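Local coordinates for protein ARF-like GTPase (Chlamydomonas reinhardtii, PDB 4M9Q) that is an Arf-family small GTPase with a P-loop NTPase fold, bound here to phosphoaminophosphonic acid-guanylate ester and a magnesium ion, at residues 8-13 against 63-68; 95-98 against 102-105. All blocks are in the same frame, centred on the assembly; numbering follows the deposited sequence.

Contact 1 of 2, residues 8-13 against 63-68; sequences ALLGLD and GVWKKY. With GNP (phosphoaminophosphonic acid-guanylate ester), chain D.
Leu10 and Gly11 meet Trp65 just before the nucleotide pocket of this P-loop fold, which Leu12 and Asp13 help to line. Leu10 belongs to strand 3-10, and Gly11 fits the first glycine of a Walker A (P-loop) pattern. Trp65 lies in the loop between strands 48-55 and 74-80, the region that carries switch II in small GTPases. Leu10 lays its CD2 methyl over one face of the indole. This is a CH-pi contact: CD2 is 3.6 Å from the centroid of the Trp65 five-membered ring, 7° off the normal. The other branch reaches the six-membered ring, with Leu10 CD1 3.9 Å from Trp65 CE3. The two side chains run past each other in opposite directions. In Trp65, CG is anti to the carbonyl carbon (chi1 -66°), which swings the indole toward strand 3-10, with one face turned to Leu10. The edge of the same ring meets the backbone. Gly11 O lies near the ring plane, 3.4 Å from Trp65 CZ2. Trp65 CH2 is 3.5 Å from Gly11 N. No hydrogen bond crosses between 8-13 and 63-68. Two polar atoms here have partners elsewhere: Trp65 NE1 donates to Gly56 O, and Gly11 O accepts from Lys17 NZ, which also bonds the nucleotide. Further along, Asp13 CA passes 3.6 Å from O2G of the phosphoaminophosphonic acid-guanylate ester. Asp13 OD2 forms a salt bridge with Arg86. The chemistry is therefore apolar across the indole face and weakly polar at its edge, while the bond from NE1 to Gly56 O limits rotation of the ring.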
ATOM      1  N   ALA A   8      -3.693  -3.154  -1.949  1.00 32.40           N
ATOM      2  CA  ALA A   8      -2.374  -3.851  -1.917  1.00 32.08           C
ATOM      3  C   ALA A   8      -1.454  -3.015  -1.124  1.00 29.35           C
ATOM      4  O   ALA A   8      -1.374  -1.824  -1.319  1.00 28.67           O
ATOM      5  CB  ALA A   8      -1.800  -4.031  -3.316  1.00 33.16           C
ATOM      6  N   LEU A   9      -0.716  -3.644  -0.225  0.50 30.11           N
ATOM      7  CA  LEU A   9       0.261  -2.943   0.656  0.50 28.54           C
ATOM      8  C   LEU A   9       1.618  -3.209   0.038  0.50 29.23           C
ATOM      9  O   LEU A   9       2.095  -4.339   0.052  0.50 30.39           O
ATOM     10  CB  LEU A   9       0.142  -3.540   2.051  0.50 28.24           C
ATOM     11  CG  LEU A   9       0.653  -2.947   3.358  0.50 28.31           C
ATOM     12  CD1 LEU A   9       0.562  -1.431   3.402  0.50 26.57           C
ATOM     13  CD2 LEU A   9      -0.072  -3.597   4.535  0.50 26.33           C
ATOM     14  N   LEU A  10       2.204  -2.194  -0.574  1.00 28.62           N
ATOM     15  CA  LEU A  10       3.399  -2.361  -1.352  1.00 30.71           C
ATOM     16  C   LEU A  10       4.490  -1.459  -0.795  1.00 31.95           C
ATOM     17  O   LEU A  10       4.247  -0.656   0.104  1.00 27.84           O
ATOM     18  CB  LEU A  10       3.111  -1.968  -2.803  1.00 33.89           C
ATOM     19  CG  LEU A  10       1.981  -2.704  -3.546  1.00 33.01           C
ATOM     20  CD1 LEU A  10       1.913  -2.138  -4.947  1.00 33.73           C
ATOM     21  CD2 LEU A  10       2.217  -4.190  -3.542  1.00 30.45           C
ATOM     22  N   GLY A  11       5.697  -1.614  -1.336  1.00 34.08           N
ATOM     23  CA  GLY A  11       6.883  -0.896  -0.854  1.00 33.20           C
ATOM     24  C   GLY A  11       8.062  -1.845  -0.765  1.00 33.08           C
ATOM     25  O   GLY A  11       7.874  -3.033  -0.751  1.00 31.32           O
ATOM     26  N   LEU A  12       9.274  -1.308  -0.664  1.00 34.89           N
ATOM     27  CA  LEU A  12      10.479  -2.132  -0.728  1.00 36.52           C
ATOM     28  C   LEU A  12      10.555  -3.010   0.513  1.00 37.11           C
ATOM     29  O   LEU A  12       9.922  -2.731   1.550  1.00 34.72           O
ATOM     30  CB  LEU A  12      11.740  -1.263  -0.774  1.00 36.75           C
ATOM     31  CG  LEU A  12      11.951  -0.291  -1.930  1.00 37.46           C
ATOM     32  CD1 LEU A  12      13.286   0.432  -1.765  1.00 34.17           C
ATOM     33  CD2 LEU A  12      11.851  -0.971  -3.300  1.00 38.56           C
ATOM     34  N   ASP A  13      11.361  -4.057   0.415  1.00 37.67           N
ATOM     35  CA  ASP A  13      11.648  -4.856   1.574  1.00 39.30           C
ATOM     36  C   ASP A  13      12.194  -3.934   2.668  1.00 39.11           C
ATOM     37  O   ASP A  13      12.871  -2.958   2.403  1.00 40.20           O
ATOM     38  CB  ASP A  13      12.637  -5.960   1.240  1.00 44.17           C
ATOM     39  CG  ASP A  13      13.958  -5.428   0.769  1.00 46.74           C
ATOM     40  OD1 ASP A  13      14.007  -4.941  -0.383  1.00 49.76           O
ATOM     41  OD2 ASP A  13      14.949  -5.488   1.542  1.00 48.56           O
ATOM     42  N   GLY A  63       8.056  -8.902  -8.592  1.00 55.64           N
ATOM     43  CA  GLY A  63       7.335  -9.146  -9.833  1.00 59.06           C
ATOM     44  C   GLY A  63       5.904  -9.622  -9.647  1.00 59.38           C
ATOM     45  O   GLY A  63       5.070  -9.512 -10.543  1.00 63.62           O
ATOM     46  N   VAL A  64       5.620 -10.167  -8.475  1.00 56.52           N
ATOM     47  CA  VAL A  64       4.294 -10.615  -8.127  1.00 51.89           C
ATOM     48  C   VAL A  64       3.322  -9.457  -8.012  1.00 48.08           C
ATOM     49  O   VAL A  64       2.125  -9.635  -8.243  1.00 47.57           O
ATOM     50  CB  VAL A  64       4.352 -11.341  -6.777  1.00 52.86           C
ATOM     51  CG1 VAL A  64       2.958 -11.538  -6.180  1.00 49.26           C
ATOM     52  CG2 VAL A  64       5.123 -12.652  -6.941  1.00 53.01           C
ATOM     53  N   TRP A  65       3.809  -8.266  -7.663  1.00 43.24           N
ATOM     54  CA  TRP A  65       2.900  -7.143  -7.453  1.00 39.94           C
ATOM     55  C   TRP A  65       1.961  -6.965  -8.592  1.00 43.90           C
ATOM     56  O   TRP A  65       0.754  -6.839  -8.374  1.00 40.98           O
ATOM     57  CB  TRP A  65       3.627  -5.854  -7.282  1.00 37.98           C
ATOM     58  CG  TRP A  65       4.453  -5.767  -6.056  1.00 35.63           C
ATOM     59  CD1 TRP A  65       4.667  -6.739  -5.095  1.00 35.62           C
ATOM     60  CD2 TRP A  65       5.254  -4.648  -5.648  1.00 34.04           C
ATOM     61  NE1 TRP A  65       5.523  -6.284  -4.136  1.00 34.51           N
ATOM     62  CE2 TRP A  65       5.902  -5.037  -4.398  1.00 32.75           C
ATOM     63  CE3 TRP A  65       5.448  -3.386  -6.136  1.00 35.92           C
ATOM     64  CZ2 TRP A  65       6.751  -4.211  -3.727  1.00 31.80           C
ATOM     65  CZ3 TRP A  65       6.311  -2.528  -5.446  1.00 33.73           C
ATOM     66  CH2 TRP A  65       6.962  -2.941  -4.279  1.00 32.90           C
ATOM     67  N   LYS A  66       2.466  -7.006  -9.834  1.00 49.38           N
ATOM     68  CA  LYS A  66       1.588  -6.712 -10.958  1.00 53.04           C
ATOM     69  C   LYS A  66       0.434  -7.675 -11.096  1.00 52.56           C
ATOM     70  O   LYS A  66      -0.565  -7.359 -11.734  1.00 52.97           O
ATOM     71  CB  LYS A  66       2.316  -6.483 -12.295  1.00 61.19           C
ATOM     72  CG  LYS A  66       3.671  -7.126 -12.517  1.00 68.29           C
ATOM     73  CD  LYS A  66       3.551  -8.516 -13.081  1.00 73.45           C
ATOM     74  CE  LYS A  66       4.495  -8.751 -14.244  1.00 79.75           C
ATOM     75  NZ  LYS A  66       4.332 -10.189 -14.642  1.00 84.55           N
ATOM     76  N   LYS A  67       0.532  -8.835 -10.469  1.00 53.38           N
ATOM     77  CA  LYS A  67      -0.545  -9.833 -10.576  1.00 55.18           C
ATOM     78  C   LYS A  67      -1.761  -9.437  -9.744  1.00 53.01           C
ATOM     79  O   LYS A  67      -2.824 -10.028  -9.908  1.00 55.48           O
ATOM     80  CB  LYS A  67      -0.045 -11.228 -10.189  1.00 54.45           C
ATOM     81  CG  LYS A  67       1.244 -11.567 -10.896  1.00 56.89           C
ATOM     82  CD  LYS A  67       1.320 -13.044 -11.193  1.00 62.15           C
ATOM     83  CE  LYS A  67       2.381 -13.360 -12.241  1.00 64.53           C
ATOM     84  NZ  LYS A  67       1.842 -14.438 -13.097  1.00 69.27           N
ATOM     85  N   TYR A  68      -1.603  -8.418  -8.902  1.00 48.30           N
ATOM     86  CA  TYR A  68      -2.666  -7.939  -8.044  1.00 45.67           C
ATOM     87  C   TYR A  68      -3.266  -6.623  -8.491  1.00 43.91           C
ATOM     88  O   TYR A  68      -4.295  -6.189  -7.915  1.00 44.29           O
ATOM     89  CB  TYR A  68      -2.142  -7.738  -6.619  1.00 44.80           C
ATOM     90  CG  TYR A  68      -1.912  -9.013  -5.877  1.00 49.11           C
ATOM     91  CD1 TYR A  68      -2.853  -9.475  -4.959  1.00 50.72           C
ATOM     92  CD2 TYR A  68      -0.770  -9.777  -6.100  1.00 52.60           C
ATOM     93  CE1 TYR A  68      -2.660 -10.656  -4.273  1.00 52.21           C
ATOM     94  CE2 TYR A  68      -0.571 -10.974  -5.427  1.00 54.68           C
ATOM     95  CZ  TYR A  68      -1.519 -11.398  -4.507  1.00 54.73           C
ATOM     96  OH  TYR A  68      -1.340 -12.561  -3.801  1.00 56.49           O
TER
HETATM   97  PG  GNP D 301       9.259  -7.430   3.453  1.00 34.29           P
HETATM   98  O1G GNP D 301       8.183  -8.431   4.133  1.00 36.53           O
HETATM   99  O2G GNP D 301       8.602  -6.569   2.320  1.00 36.00           O
HETATM  100  O3G GNP D 301      10.470  -8.287   3.040  1.00 40.23           O
HETATM  101  N3B GNP D 301       9.658  -6.276   4.636  1.00 32.68           N
HETATM  102  PB  GNP D 301       8.391  -5.456   5.395  1.00 29.89           P
HETATM  103  O1B GNP D 301       7.084  -6.380   5.602  1.00 29.23           O
HETATM  104  O2B GNP D 301       8.127  -4.230   4.564  1.00 29.08           O
HETATM  105  O3A GNP D 301       9.084  -5.033   6.760  1.00 32.94           O
HETATM  106  PA  GNP D 301       8.655  -5.424   8.241  1.00 34.67           P
HETATM  107  O1A GNP D 301       9.021  -6.858   8.283  1.00 37.88           O
HETATM  108  O2A GNP D 301       7.266  -4.935   8.452  1.00 31.68           O
HETATM  109  O5' GNP D 301       9.692  -4.502   9.032  1.00 34.61           O
HETATM  110  C5' GNP D 301      11.094  -4.541   8.671  1.00 36.04           C
HETATM  111  C4' GNP D 301      11.977  -4.186   9.897  1.00 36.68           C
HETATM  112  O4' GNP D 301      11.653  -2.833  10.251  1.00 35.44           O
HETATM  113  C3' GNP D 301      11.632  -4.959  11.160  1.00 37.61           C
HETATM  114  O3' GNP D 301      12.698  -4.971  12.108  1.00 42.29           O
HETATM  115  C2' GNP D 301      10.597  -4.117  11.824  1.00 36.14           C
HETATM  116  O2' GNP D 301      10.495  -4.285  13.208  1.00 36.51           O
HETATM  117  C1' GNP D 301      11.155  -2.751  11.574  1.00 35.78           C
HETATM  118  N9  GNP D 301      10.205  -1.639  11.675  1.00 35.21           N
HETATM  119  C8  GNP D 301       9.013  -1.598  11.084  1.00 34.66           C
HETATM  120  N7  GNP D 301       8.414  -0.421  11.313  1.00 33.64           N
HETATM  121  C5  GNP D 301       9.231   0.302  12.085  1.00 34.83           C
HETATM  122  C6  GNP D 301       9.144   1.641  12.694  1.00 35.37           C
HETATM  123  O6  GNP D 301       8.143   2.367  12.544  1.00 34.49           O
HETATM  124  N1  GNP D 301      10.180   2.049  13.395  1.00 39.16           N
HETATM  125  C2  GNP D 301      11.301   1.284  13.581  1.00 39.52           C
HETATM  126  N2  GNP D 301      12.274   1.807  14.330  1.00 40.67           N
HETATM  127  N3  GNP D 301      11.460   0.040  13.057  1.00 39.10           N
HETATM  128  C4  GNP D 301      10.426  -0.499  12.328  1.00 36.66           C

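Contact 2 of 2, residues 95-98 against 102-105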
ATOM      1  N   ALA A  95       7.309   3.876  -9.667  1.00 52.15           N
ATOM      2  CA  ALA A  95       7.108   4.216 -11.077  1.00 55.16           C
ATOM      3  C   ALA A  95       6.544   2.996 -11.856  1.00 55.18           C
ATOM      4  O   ALA A  95       5.543   3.104 -12.551  1.00 52.76           O
ATOM      5  CB  ALA A  95       8.409   4.719 -11.709  1.00 53.99           C
ATOM      6  N   GLU A  96       7.193   1.844 -11.713  1.00 54.67           N
ATOM      7  CA  GLU A  96       6.743   0.631 -12.346  1.00 56.73           C
ATOM      8  C   GLU A  96       5.266   0.319 -12.046  1.00 54.66           C
ATOM      9  O   GLU A  96       4.512  -0.092 -12.941  1.00 55.09           O
ATOM     10  CB  GLU A  96       7.594  -0.552 -11.897  1.00 61.06           C
ATOM     11  CG  GLU A  96       8.708  -0.953 -12.859  1.00 69.80           C
ATOM     12  CD  GLU A  96       8.680  -2.445 -13.178  1.00 75.73           C
ATOM     13  OE1 GLU A  96       8.280  -3.256 -12.284  1.00 68.83           O
ATOM     14  OE2 GLU A  96       9.051  -2.799 -14.340  1.00 84.64           O
ATOM     15  N   VAL A  97       4.864   0.492 -10.791  1.00 46.76           N
ATOM     16  CA  VAL A  97       3.502   0.248 -10.405  1.00 44.52           C
ATOM     17  C   VAL A  97       2.608   1.244 -11.121  1.00 46.78           C
ATOM     18  O   VAL A  97       1.618   0.885 -11.733  1.00 46.23           O
ATOM     19  CB  VAL A  97       3.323   0.386  -8.871  1.00 42.89           C
ATOM     20  CG1 VAL A  97       1.852   0.449  -8.514  1.00 42.40           C
ATOM     21  CG2 VAL A  97       4.007  -0.767  -8.143  1.00 39.68           C
ATOM     22  N   LEU A  98       2.973   2.510 -11.076  1.00 49.10           N
ATOM     23  CA  LEU A  98       2.146   3.541 -11.693  1.00 52.22           C
ATOM     24  C   LEU A  98       2.011   3.416 -13.224  1.00 54.45           C
ATOM     25  O   LEU A  98       0.960   3.761 -13.763  1.00 53.50           O
ATOM     26  CB  LEU A  98       2.677   4.940 -11.330  1.00 55.22           C
ATOM     27  CG  LEU A  98       2.679   5.354  -9.850  1.00 53.27           C
ATOM     28  CD1 LEU A  98       3.305   6.745  -9.787  1.00 54.31           C
ATOM     29  CD2 LEU A  98       1.312   5.296  -9.192  1.00 50.48           C
ATOM     30  N   PHE A 102      -3.360  -1.130 -15.070  1.00 70.53           N
ATOM     31  CA  PHE A 102      -4.466  -1.273 -14.138  1.00 68.15           C
ATOM     32  C   PHE A 102      -4.407  -0.246 -12.993  1.00 64.86           C
ATOM     33  O   PHE A 102      -5.269  -0.265 -12.097  1.00 59.03           O
ATOM     34  CB  PHE A 102      -4.484  -2.700 -13.565  1.00 69.51           C
ATOM     35  CG  PHE A 102      -4.626  -3.789 -14.609  1.00 71.09           C
ATOM     36  CD1 PHE A 102      -3.632  -4.765 -14.764  1.00 73.08           C
ATOM     37  CD2 PHE A 102      -5.736  -3.845 -15.419  1.00 72.70           C
ATOM     38  CE1 PHE A 102      -3.751  -5.765 -15.710  1.00 74.98           C
ATOM     39  CE2 PHE A 102      -5.864  -4.840 -16.385  1.00 77.20           C
ATOM     40  CZ  PHE A 102      -4.874  -5.804 -16.526  1.00 77.13           C
ATOM     41  N   MET A 103      -3.395   0.628 -13.001  1.00 62.29           N
ATOM     42  CA  MET A 103      -3.219   1.578 -11.920  1.00 59.93           C
ATOM     43  C   MET A 103      -3.849   2.918 -12.201  1.00 59.32           C
ATOM     44  O   MET A 103      -4.024   3.714 -11.301  1.00 57.31           O
ATOM     45  CB  MET A 103      -1.749   1.767 -11.574  1.00 60.35           C
ATOM     46  CG  MET A 103      -1.230   0.960 -10.379  1.00 60.92           C
ATOM     47  SD  MET A 103      -2.238   1.026  -8.878  1.00 60.56           S
ATOM     48  CE  MET A 103      -3.324  -0.238  -9.455  1.00 57.67           C
ATOM     49  N   ARG A 104      -4.236   3.171 -13.429  1.00 63.87           N
ATOM     50  CA  ARG A 104      -4.654   4.520 -13.788  1.00 68.51           C
ATOM     51  C   ARG A 104      -5.821   4.984 -12.892  1.00 63.50           C
ATOM     52  O   ARG A 104      -6.666   4.209 -12.535  1.00 60.26           O
ATOM     53  CB  ARG A 104      -4.880   4.585 -15.319  1.00 76.95           C
ATOM     54  CG  ARG A 104      -5.977   5.488 -15.857  1.00 83.06           C
ATOM     55  CD  ARG A 104      -7.298   4.728 -15.944  1.00 87.75           C
ATOM     56  NE  ARG A 104      -8.081   5.050 -17.133  1.00 91.55           N
ATOM     57  CZ  ARG A 104      -9.261   4.508 -17.430  1.00 92.50           C
ATOM     58  NH1 ARG A 104      -9.808   3.603 -16.639  1.00 84.75           N
ATOM     59  NH2 ARG A 104      -9.895   4.877 -18.546  1.00103.77           N
ATOM     60  N   ASP A 105      -5.781   6.228 -12.428  1.00 65.44           N
ATOM     61  CA  ASP A 105      -6.807   6.799 -11.499  1.00 63.79           C
ATOM     62  C   ASP A 105      -6.989   6.179 -10.099  1.00 57.43           C
ATOM     63  O   ASP A 105      -7.859   6.606  -9.367  1.00 57.88           O
ATOM     64  CB  ASP A 105      -8.195   6.868 -12.191  1.00 68.57           C
ATOM     65  CG  ASP A 105      -8.217   7.837 -13.407  1.00 73.19           C
ATOM     66  OD1 ASP A 105      -7.502   8.887 -13.397  1.00 74.72           O
ATOM     67  OD2 ASP A 105      -8.966   7.546 -14.368  1.00 73.27           O
TER
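No ring face lies between Val97 and Met103; the flat group that meets the methionine is the backbone carbonyl of Val97. The Phe102 ring leads away from residues 95-98 and packs on Ala70 and on Glu183 and Val187 of helix 157-190. Asp105 OD2 lies well out of the Arg104 guanidinium plane, 3.8 Å from Arg104 NE, so this long pair is electrostatic and no N-H is aimed at the oxygen. The motif is a beta-alpha-beta crossover of the P-loop fold. Strand 74-80 leads to helix 87-99, and the chain then turns through 102-105 to the parallel strand 108-113. The contact sits at the C-terminal end of the helix, where the turn folds back on it. Met103 starts toward the helix. Its chi1 of -98° sets CG against Val97, and the bends at chi2 and chi3 then carry the end of the chain away. The two side chains cross at a slant, with Val97 CG1 3.6 Å from Met103 CG. With chi1 at 167°, Val97 CG1 stands anti to the backbone N and faces Met103, while CG2 is the branch that meets Trp65. The sulfur stands a little farther off, with Met103 SD 4.1 Å from Val97 CG1. Both side chains also touch Ile75 of strand 74-80, so the pair is buried against the sheet. Polar bonds outside hold the turn: Phe102 N bonds to Asn100 OD1, and Met103 O accepts from Asn137 ND2. Met103 CB is 4.0 Å from Leu98 O, and the closest approach of all is Met103 CG to Val97 O, 3.2 Å.

From the N terminus, strand 3-10 leads into residues 8-13. The chain then passes through helix 17-24 and strands 38-45 and 48-55 before 63-68 returns to close contact 1. This is a long loop that takes in much of the nucleotide site. Strand 74-80 follows, then helix 87-99 with residues 95-98. Contact 2 closes a short loop at 102-105, just before strand 108-113. The two are in series: neither encloses nor crosses the other. They still touch, because Trp65 CE3 packs 3.6 Å from Val97 CG2. Together they join strand 3-10, the loop after strand 48-55 and the end of helix 87-99, meeting at Trp65 and Val97.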